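Methyltransferase-like protein 13 (Homo sapiens, PDB 5WCJ) trimethylates the N-terminal glycine of elongation factor eEF1A with the C-terminal methyltransferase domain crystallised here, while a separate N-terminal part dimethylates a lysine of eEF1A. Local coordinates at residues 27-36 and 214-225; 133-142 and 162-171. All coordinates share one frame; numbering follows the deposited sequence.

Contact 1 of 2, residues 27-36 and 214-225; sequences IAGLALLRNP and LLETAQALERTL
Ile27 and Leu225 help join the end of helix 21-28 and the 3-10 turn after it to helix 211-226, which follows strand 197-202 in this Rossmann-fold methyltransferase domain. Methyl CG2 of Ile27 meets CD1 of Leu225 at 3.9 Å; CG2 is placed by being anti to the backbone N, while Leu56 and Phe59 of helix 55-63 pack on the same isoleucine. The chain then tightens into a 3-10 segment, 29-32, and one methyl of helix 211-226 lies against this turn: CD2 of Leu221 is 3.9 Å from Ala28 O, 4.2 Å from Leu30 CB and 3.5 Å from Ala31 N. The polar atoms it meets are already paired, since Ala31 N donates to Ala28 O, so the methyl covers a closed backbone bond. CG of Leu221 lies anti to the backbone N (chi1 -173°), and from there its CD2 reaches the turn.

Ala31 directs its CB at the helix; CA of Ala31 and CA of Ala218 are 5.6 Å apart, a separation consistent with two small side chains. In the conformer described, Thr217 OG1 is 3.8 Å from Ala31 O. Leu32 starts out away from the helix, yet its CD2 reaches CD1 of Leu214 beside Tyr187 of strand 185-190. At Pro36 the ring edge rides over Ala220 and Leu221, although the proline is poorly ordered and its closest approach is doubtful. No hydrogen bond joins the two segments. Leu221 O accepts from both Leu225 N and Thr224 OG1, the hydroxyl lying 2.7 Å away and tilted 24° from the carbonyl plane.

Contact 2 of 2, residues 133-142 and 162-171; sequences GMSCPPPAFV and LNLVCRDLGL. With SAH (S-adenosyl-L-homocysteine), chain F.
Cys136 and Val165 meet through one direct hydrogen bond, the sole one between the segments: Val165 N, just past strand 158-164, donates to Cys136 O over 2.8 Å, nearly straight at 172° and in the carbonyl plane. The same oxygen takes, more weakly, the CA-H of Leu164. Around it the packing is close. SG of Cys136 lies 3.6 Å from ND2 of Asn163, an amide fixed at both ends, with ND2 donating to Asp124 and OD1 accepting from Asn196. A cis peptide precedes Pro137, whose CG meets Leu162 CD1 at 3.8 Å in the leucine conformer described, the two side chains crossing at about a right angle. Met134, likewise in one of two conformers, has its CG between the backbone N and the carbonyl carbon (chi1 61°) and bends again at its sulfur; this brings CE to 3.6 Å from Leu164 CD1.

Toward Gly133 and Asp168 direct contact thins to Leu171, whose CD2 lies 3.4 Å from Gly133 O, and waters link the polar atoms. One water donates to Gly133 O and accepts from Asp168 N; a second gives one proton to that same carbonyl and the other to Asp168 OD2. A third joins Ser135 N to Val165 O. Asp168 also N-caps helix 169-182: Leu171 N donates to OD1 from well above the carboxylate plane.

Phe141 leads into the cofactor pocket, presenting its ring edge to S-adenosyl-L-homocysteine, with CZ 3.5 Å from N6, while Phe123 packs edge-to-face with the ring. In sequence the loop connects strand 118-123 to helix 144-152. Val175 of helix 169-182 lies against Met134 and Val142, while Leu199 of the neighbouring strand 197-202 packs on Leu162 and Leu164 of strand 158-164.

Contact 2 is nested inside the loop of chain closed by contact 1, yet the two remain separate: their centres are 27 Å apart and their nearest atoms about 9 Å, without touching. Helix 21-28 forms a bridge between them, because it runs into segment 27-36 while its His22 and Met26 pack on Asn163 of contact 2. Their relation to S-adenosyl-L-homocysteine differs. Segment 133-142 of contact 2 supplies one pocket residue, Phe141, at the adenine amino group, whereas contact 1 stands back, with the Ile27 side chain about 12 Å from the ligand. Glu73, Asp100 and the backbone of Gly52 and Gly101, which hydrogen-bond the ligand, belong to neither contact.

Contact 1 of 2, residues 27-36 and 214-225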
loop_
_atom_site.group_PDB
_atom_site.type_symbol
_atom_site.label_atom_id
_atom_site.label_comp_id
_atom_site.label_asym_id
_atom_site.label_seq_id
_atom_site.Cartn_x
_atom_site.Cartn_y
_atom_site.Cartn_z
ATOM N N ILE A 27 1.899 4.884 -5.060
ATOM C CA ILE A 27 1.620 4.118 -6.278
ATOM C C ILE A 27 2.918 3.903 -7.076
ATOM O O ILE A 27 3.154 2.821 -7.610
ATOM C CB ILE A 27 0.508 4.816 -7.116
ATOM C CG1 ILE A 27 -0.843 4.731 -6.388
ATOM C CG2 ILE A 27 0.381 4.169 -8.482
ATOM C CD1 ILE A 27 -1.831 5.818 -6.768
ATOM N N ALA A 28 3.797 4.896 -7.084
ATOM C CA ALA A 28 5.099 4.792 -7.762
ATOM C C ALA A 28 5.935 3.615 -7.280
ATOM O O ALA A 28 6.728 3.065 -8.043
ATOM C CB ALA A 28 5.874 6.101 -7.642
ATOM N N GLY A 29 5.741 3.194 -6.020
ATOM C CA GLY A 29 6.427 2.052 -5.479
ATOM C C GLY A 29 6.190 0.721 -6.145
ATOM O O GLY A 29 7.006 -0.208 -5.993
ATOM N N LEU A 30 5.069 0.612 -6.858
ATOM C CA LEU A 30 4.807 -0.582 -7.658
ATOM C C LEU A 30 5.913 -0.832 -8.707
ATOM O O LEU A 30 6.154 -1.990 -9.111
ATOM C CB LEU A 30 3.450 -0.478 -8.341
ATOM C CG LEU A 30 2.208 -0.348 -7.465
ATOM C CD1 LEU A 30 0.948 -0.191 -8.311
ATOM C CD2 LEU A 30 2.088 -1.546 -6.557
ATOM N N ALA A 31 6.613 0.228 -9.117
ATOM C CA ALA A 31 7.765 0.063 -10.023
ATOM C C ALA A 31 8.896 -0.830 -9.474
ATOM O O ALA A 31 9.644 -1.412 -10.258
ATOM C CB ALA A 31 8.301 1.416 -10.437
ATOM N N LEU A 32 8.995 -1.006 -8.150
ATOM C CA LEU A 32 9.990 -1.917 -7.575
ATOM C C LEU A 32 9.655 -3.409 -7.687
ATOM O O LEU A 32 10.460 -4.241 -7.257
ATOM C CB LEU A 32 10.258 -1.576 -6.099
ATOM C CG LEU A 32 10.693 -0.132 -5.833
ATOM C CD1 LEU A 32 10.813 0.120 -4.343
ATOM C CD2 LEU A 32 12.011 0.157 -6.526
ATOM N N LEU A 33 8.474 -3.757 -8.205
ATOM C CA LEU A 33 8.096 -5.171 -8.332
ATOM C C LEU A 33 8.698 -5.927 -9.533
ATOM O O LEU A 33 9.162 -7.054 -9.378
ATOM C CB LEU A 33 6.588 -5.315 -8.402
ATOM C CG LEU A 33 5.811 -5.061 -7.127
ATOM C CD1 LEU A 33 4.342 -4.972 -7.462
ATOM C CD2 LEU A 33 6.062 -6.182 -6.118
ATOM N N ARG A 34 8.631 -5.354 -10.720
ATOM C CA ARG A 34 8.858 -6.144 -11.959
ATOM C C ARG A 34 8.494 -5.347 -13.203
ATOM O O ARG A 34 7.915 -4.264 -13.102
ATOM C CB ARG A 34 8.031 -7.449 -11.951
ATOM N N ASN A 35 8.824 -5.900 -14.373
ATOM C CA ASN A 35 8.502 -5.270 -15.660
ATOM C C ASN A 35 7.128 -4.569 -15.614
ATOM O O ASN A 35 6.113 -5.237 -15.430
ATOM C CB ASN A 35 8.519 -6.312 -16.787
ATOM N N PRO A 36 7.095 -3.225 -15.743
ATOM C CA PRO A 36 5.838 -2.459 -15.622
ATOM C C PRO A 36 4.844 -2.704 -16.763
ATOM O O PRO A 36 3.646 -2.430 -16.607
ATOM C CB PRO A 36 6.305 -1.001 -15.620
ATOM C CG PRO A 36 7.596 -1.025 -16.352
ATOM C CD PRO A 36 8.231 -2.359 -16.110
ATOM N N LEU A 214 16.438 1.437 -12.136
ATOM C CA LEU A 214 15.551 2.217 -11.247
ATOM C C LEU A 214 14.825 3.329 -12.010
ATOM O O LEU A 214 13.605 3.456 -11.949
ATOM C CB LEU A 214 16.383 2.803 -10.095
ATOM C CG LEU A 214 15.903 2.867 -8.647
ATOM C CD1 LEU A 214 14.960 1.732 -8.246
ATOM C CD2 LEU A 214 17.121 2.914 -7.732
ATOM N N LEU A 215 15.589 4.104 -12.772
ATOM C CA LEU A 215 15.045 5.174 -13.595
ATOM C C LEU A 215 14.141 4.647 -14.721
ATOM O O LEU A 215 13.076 5.190 -14.968
ATOM C CB LEU A 215 16.194 5.987 -14.198
ATOM C CG LEU A 215 15.842 7.310 -14.874
ATOM C CD1 LEU A 215 15.616 8.394 -13.838
ATOM C CD2 LEU A 215 16.940 7.715 -15.857
ATOM N N GLU A 216 14.570 3.579 -15.385
ATOM C CA GLU A 216 13.829 3.015 -16.501
ATOM C C GLU A 216 12.444 2.507 -16.053
ATOM O O GLU A 216 11.416 2.900 -16.634
ATOM C CB GLU A 216 14.640 1.887 -17.148
ATOM N N THR A 217 12.424 1.698 -14.988
ATOM C CA THR A 217 11.173 1.122 -14.468
ATOM C C THR A 217 10.178 2.205 -14.025
ATOM O O THR A 217 8.990 2.106 -14.301
ATOM C CB THR A 217 11.424 0.103 -13.327
ATOM O OG1 THR A 217 12.125 0.723 -12.237
ATOM C CG2 THR A 217 12.228 -1.111 -13.844
ATOM N N ALA A 218 10.667 3.264 -13.371
ATOM C CA ALA A 218 9.778 4.365 -12.973
ATOM C C ALA A 218 9.143 5.066 -14.161
ATOM O O ALA A 218 7.959 5.338 -14.155
ATOM C CB ALA A 218 10.505 5.391 -12.110
ATOM N N GLN A 219 9.932 5.375 -15.181
ATOM C CA GLN A 219 9.403 6.120 -16.330
ATOM C C GLN A 219 8.381 5.304 -17.126
ATOM O O GLN A 219 7.381 5.837 -17.595
ATOM C CB GLN A 219 10.547 6.602 -17.226
ATOM C CG GLN A 219 11.386 7.672 -16.532
ATOM C CD GLN A 219 12.621 8.078 -17.309
ATOM O OE1 GLN A 219 13.146 7.315 -18.126
ATOM N NE2 GLN A 219 13.104 9.286 -17.041
ATOM N N ALA A 220 8.643 4.014 -17.261
ATOM C CA ALA A 220 7.712 3.096 -17.897
ATOM C C ALA A 220 6.357 3.039 -17.162
ATOM O O ALA A 220 5.310 3.091 -17.801
ATOM C CB ALA A 220 8.332 1.716 -17.978
ATOM N N LEU A 221 6.386 2.987 -15.826
ATOM C CA LEU A 221 5.150 2.975 -15.043
ATOM C C LEU A 221 4.328 4.225 -15.255
ATOM O O LEU A 221 3.130 4.132 -15.470
ATOM C CB LEU A 221 5.432 2.785 -13.542
ATOM C CG LEU A 221 4.212 2.595 -12.622
ATOM C CD1 LEU A 221 3.242 1.532 -13.120
ATOM C CD2 LEU A 221 4.679 2.264 -11.221
ATOM N N GLU A 222 4.970 5.396 -15.225
ATOM C CA GLU A 222 4.244 6.672 -15.346
ATOM C C GLU A 222 3.609 6.869 -16.732
ATOM O O GLU A 222 2.596 7.561 -16.850
ATOM C CB GLU A 222 5.152 7.865 -15.032
ATOM N N ARG A 223 4.214 6.270 -17.757
ATOM C CA ARG A 223 3.712 6.349 -19.138
ATOM C C ARG A 223 2.357 5.655 -19.264
ATOM O O ARG A 223 1.432 6.187 -19.877
ATOM C CB ARG A 223 4.705 5.704 -20.116
ATOM N N THR A 224 2.255 4.472 -18.663
ATOM C CA THR A 224 1.010 3.702 -18.670
ATOM C C THR A 224 -0.093 4.398 -17.847
ATOM O O THR A 224 -1.209 4.565 -18.320
ATOM C CB THR A 224 1.239 2.262 -18.166
ATOM O OG1 THR A 224 1.593 2.287 -16.782
ATOM C CG2 THR A 224 2.348 1.572 -18.962
ATOM N N LEU A 225 0.234 4.852 -16.643
ATOM C CA LEU A 225 -0.772 5.474 -15.761
ATOM C C LEU A 225 -1.322 6.838 -16.227
ATOM O O LEU A 225 -2.405 7.256 -15.790
ATOM C CB LEU A 225 -0.221 5.599 -14.338
ATOM C CG LEU A 225 0.145 4.251 -13.712
ATOM C CD1 LEU A 225 0.766 4.459 -12.347
ATOM C CD2 LEU A 225 -1.072 3.334 -13.642
#

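Contact 2 of 2, residues 133-142 and 162-171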
loop_
_atom_site.group_PDB
_atom_site.type_symbol
_atom_site.label_atom_id
_atom_site.label_comp_id
_atom_site.label_asym_id
_atom_site.label_seq_id
_atom_site.Cartn_x
_atom_site.Cartn_y
_atom_site.Cartn_z
ATOM N N GLY A 133 3.648 9.876 20.177
ATOM C CA GLY A 133 4.851 10.513 19.643
ATOM C C GLY A 133 4.884 10.617 18.120
ATOM O O GLY A 133 5.788 11.244 17.556
ATOM N N MET A 134 3.923 9.946 17.488
ATOM C CA MET A 134 3.681 10.032 16.057
ATOM C C MET A 134 2.301 9.439 15.828
ATOM O O MET A 134 1.844 8.579 16.584
ATOM C CB MET A 134 4.754 9.276 15.251
ATOM C CG MET A 134 4.814 7.794 15.565
ATOM S SD MET A 134 6.280 6.968 14.959
ATOM C CE MET A 134 5.867 6.839 13.223
ATOM N N SER A 135 1.600 9.954 14.826
ATOM C CA SER A 135 0.259 9.454 14.510
ATOM C C SER A 135 0.125 8.870 13.091
ATOM O O SER A 135 -0.892 8.241 12.796
ATOM C CB SER A 135 -0.779 10.572 14.707
ATOM O OG SER A 135 -0.439 11.681 13.914
ATOM N N CYS A 136 1.145 9.086 12.247
ATOM C CA CYS A 136 1.141 8.643 10.851
ATOM C C CYS A 136 2.419 7.862 10.531
ATOM O O CYS A 136 3.435 8.447 10.147
ATOM C CB CYS A 136 0.989 9.858 9.952
ATOM S SG CYS A 136 0.807 9.428 8.208
ATOM N N PRO A 137 2.435 6.549 10.717
ATOM C CA PRO A 137 1.391 5.762 11.378
ATOM C C PRO A 137 1.546 5.828 12.898
ATOM O O PRO A 137 2.591 6.269 13.390
ATOM C CB PRO A 137 1.723 4.353 10.923
ATOM C CG PRO A 137 3.212 4.348 10.849
ATOM C CD PRO A 137 3.620 5.724 10.410
ATOM N N PRO A 138 0.542 5.342 13.633
ATOM C CA PRO A 138 0.764 5.074 15.058
ATOM C C PRO A 138 2.007 4.187 15.270
ATOM O O PRO A 138 2.279 3.290 14.463
ATOM C CB PRO A 138 -0.532 4.357 15.474
ATOM C CG PRO A 138 -1.549 4.821 14.478
ATOM C CD PRO A 138 -0.798 4.933 13.194
ATOM N N PRO A 139 2.782 4.424 16.342
ATOM C CA PRO A 139 4.093 3.765 16.472
ATOM C C PRO A 139 4.057 2.242 16.510
ATOM O O PRO A 139 5.016 1.598 16.098
ATOM C CB PRO A 139 4.656 4.326 17.800
ATOM C CG PRO A 139 3.564 5.053 18.451
ATOM C CD PRO A 139 2.537 5.398 17.428
ATOM N N ALA A 140 2.948 1.660 16.970
ATOM C CA ALA A 140 2.841 0.200 17.004
ATOM C C ALA A 140 2.998 -0.447 15.628
ATOM O O ALA A 140 3.447 -1.580 15.545
ATOM C CB ALA A 140 1.534 -0.241 17.649
ATOM N N PHE A 141 2.639 0.280 14.556
ATOM C CA PHE A 141 2.707 -0.255 13.193
ATOM C C PHE A 141 4.143 -0.409 12.715
ATOM O O PHE A 141 4.378 -1.108 11.739
ATOM C CB PHE A 141 1.958 0.653 12.187
ATOM C CG PHE A 141 0.473 0.494 12.205
ATOM C CD1 PHE A 141 -0.308 1.248 13.049
ATOM C CD2 PHE A 141 -0.138 -0.441 11.379
ATOM C CE1 PHE A 141 -1.695 1.111 13.051
ATOM C CE2 PHE A 141 -1.515 -0.602 11.369
ATOM C CZ PHE A 141 -2.309 0.183 12.203
ATOM N N VAL A 142 5.091 0.265 13.373
ATOM C CA VAL A 142 6.520 0.182 12.995
ATOM C C VAL A 142 7.451 -0.382 14.100
ATOM O O VAL A 142 8.673 -0.323 14.003
ATOM C CB VAL A 142 7.004 1.530 12.463
ATOM C CG1 VAL A 142 6.266 1.868 11.168
ATOM C CG2 VAL A 142 6.835 2.663 13.468
ATOM N N LEU A 162 5.148 2.723 3.090
ATOM C CA LEU A 162 4.682 3.393 4.292
ATOM C C LEU A 162 4.648 4.913 4.091
ATOM O O LEU A 162 5.646 5.473 3.659
ATOM C CB LEU A 162 5.690 3.074 5.405
ATOM C CG LEU A 162 5.550 3.732 6.764
ATOM C CD1 LEU A 162 4.305 3.187 7.445
ATOM C CD2 LEU A 162 6.787 3.482 7.597
ATOM N N ASN A 163 3.536 5.541 4.448
ATOM C CA ASN A 163 3.416 6.987 4.517
ATOM C C ASN A 163 3.824 7.349 5.943
ATOM O O ASN A 163 3.149 6.935 6.886
ATOM C CB ASN A 163 1.983 7.402 4.228
ATOM C CG ASN A 163 1.737 8.899 4.393
ATOM O OD1 ASN A 163 2.649 9.700 4.298
ATOM N ND2 ASN A 163 0.466 9.274 4.626
ATOM N N LEU A 164 4.913 8.120 6.097
ATOM C CA LEU A 164 5.468 8.501 7.426
ATOM C C LEU A 164 5.472 10.016 7.637
ATOM O O LEU A 164 5.968 10.770 6.789
ATOM C CB LEU A 164 6.890 7.989 7.552
ATOM C CG LEU A 164 7.717 8.298 8.819
ATOM C CD1 LEU A 164 7.164 7.482 9.975
ATOM C CD2 LEU A 164 9.165 7.938 8.579
ATOM N N VAL A 165 4.900 10.449 8.751
ATOM C CA VAL A 165 5.068 11.824 9.237
ATOM C C VAL A 165 5.668 11.698 10.619
ATOM O O VAL A 165 5.018 11.181 11.516
ATOM C CB VAL A 165 3.761 12.587 9.320
ATOM C CG1 VAL A 165 3.996 13.962 9.976
ATOM C CG2 VAL A 165 3.136 12.746 7.924
ATOM N N CYS A 166 6.904 12.142 10.795
ATOM C CA CYS A 166 7.514 12.112 12.104
ATOM C C CYS A 166 8.401 13.347 12.260
ATOM O O CYS A 166 9.503 13.381 11.715
ATOM C CB CYS A 166 8.283 10.820 12.265
ATOM S SG CYS A 166 8.821 10.484 13.954
ATOM N N ARG A 167 7.870 14.385 12.928
ATOM C CA ARG A 167 8.628 15.622 13.168
ATOM C C ARG A 167 9.701 15.482 14.253
ATOM O O ARG A 167 10.689 16.212 14.233
ATOM C CB ARG A 167 7.682 16.784 13.503
ATOM C CG ARG A 167 6.788 17.206 12.342
ATOM C CD ARG A 167 5.943 18.430 12.687
ATOM N NE ARG A 167 5.063 18.780 11.569
ATOM C CZ ARG A 167 5.434 19.471 10.496
ATOM N NH1 ARG A 167 6.677 19.941 10.349
ATOM N NH2 ARG A 167 4.537 19.723 9.545
ATOM N N ASP A 168 9.503 14.559 15.188
ATOM C CA ASP A 168 10.501 14.236 16.213
ATOM C C ASP A 168 11.634 13.457 15.549
ATOM O O ASP A 168 11.480 12.255 15.240
ATOM C CB ASP A 168 9.815 13.435 17.308
ATOM C CG ASP A 168 10.748 12.982 18.423
ATOM O OD1 ASP A 168 11.980 12.924 18.255
ATOM O OD2 ASP A 168 10.199 12.636 19.480
ATOM N N LEU A 169 12.755 14.120 15.298
ATOM C CA LEU A 169 13.803 13.505 14.493
ATOM C C LEU A 169 14.544 12.362 15.184
ATOM O O LEU A 169 15.009 11.448 14.500
ATOM C CB LEU A 169 14.781 14.525 13.935
ATOM C CG LEU A 169 14.136 15.535 12.992
ATOM C CD1 LEU A 169 15.182 16.599 12.674
ATOM C CD2 LEU A 169 13.516 14.933 11.738
ATOM N N GLY A 170 14.648 12.402 16.499
ATOM C CA GLY A 170 15.198 11.284 17.267
ATOM C C GLY A 170 14.362 10.021 17.069
ATOM O O GLY A 170 14.883 8.958 16.715
ATOM N N LEU A 171 13.053 10.157 17.274
ATOM C CA LEU A 171 12.121 9.069 17.025
ATOM C C LEU A 171 12.190 8.593 15.588
ATOM O O LEU A 171 12.209 7.377 15.350
ATOM C CB LEU A 171 10.694 9.470 17.392
ATOM C CG LEU A 171 9.605 8.400 17.182
ATOM C CD1 LEU A 171 9.950 7.128 17.944
ATOM C CD2 LEU A 171 8.239 8.928 17.555
HETATM C CG SAH F . -5.514 8.498 4.814
HETATM S SD SAH F . -6.590 8.894 6.221
HETATM C "C5'" SAH F . -6.011 7.774 7.522
HETATM C "C4'" SAH F . -6.959 6.594 7.599
HETATM O "O4'" SAH F . -6.425 5.635 8.545
HETATM C "C3'" SAH F . -8.364 6.969 8.106
HETATM O "O3'" SAH F . -9.353 6.377 7.271
HETATM C "C2'" SAH F . -8.392 6.365 9.515
HETATM O "O2'" SAH F . -9.665 5.946 9.992
HETATM C "C1'" SAH F . -7.520 5.140 9.281
HETATM N N9 SAH F . -6.990 4.511 10.488
HETATM C C8 SAH F . -6.522 5.137 11.615
HETATM N N7 SAH F . -6.031 4.319 12.515
HETATM C C5 SAH F . -6.185 3.069 11.940
HETATM C C6 SAH F . -5.846 1.777 12.374
HETATM N N6 SAH F . -5.233 1.519 13.559
HETATM N N1 SAH F . -6.150 0.743 11.564
HETATM C C2 SAH F . -6.763 0.989 10.394
HETATM N N3 SAH F . -7.114 2.167 9.868
HETATM C C4 SAH F . -6.790 3.174 10.693
HETATM O O HOH W 1 6.862 12.821 15.826
HETATM O O HOH W 2 7.642 12.131 19.620
HETATM O O HOH W 3 2.743 11.570 12.930
#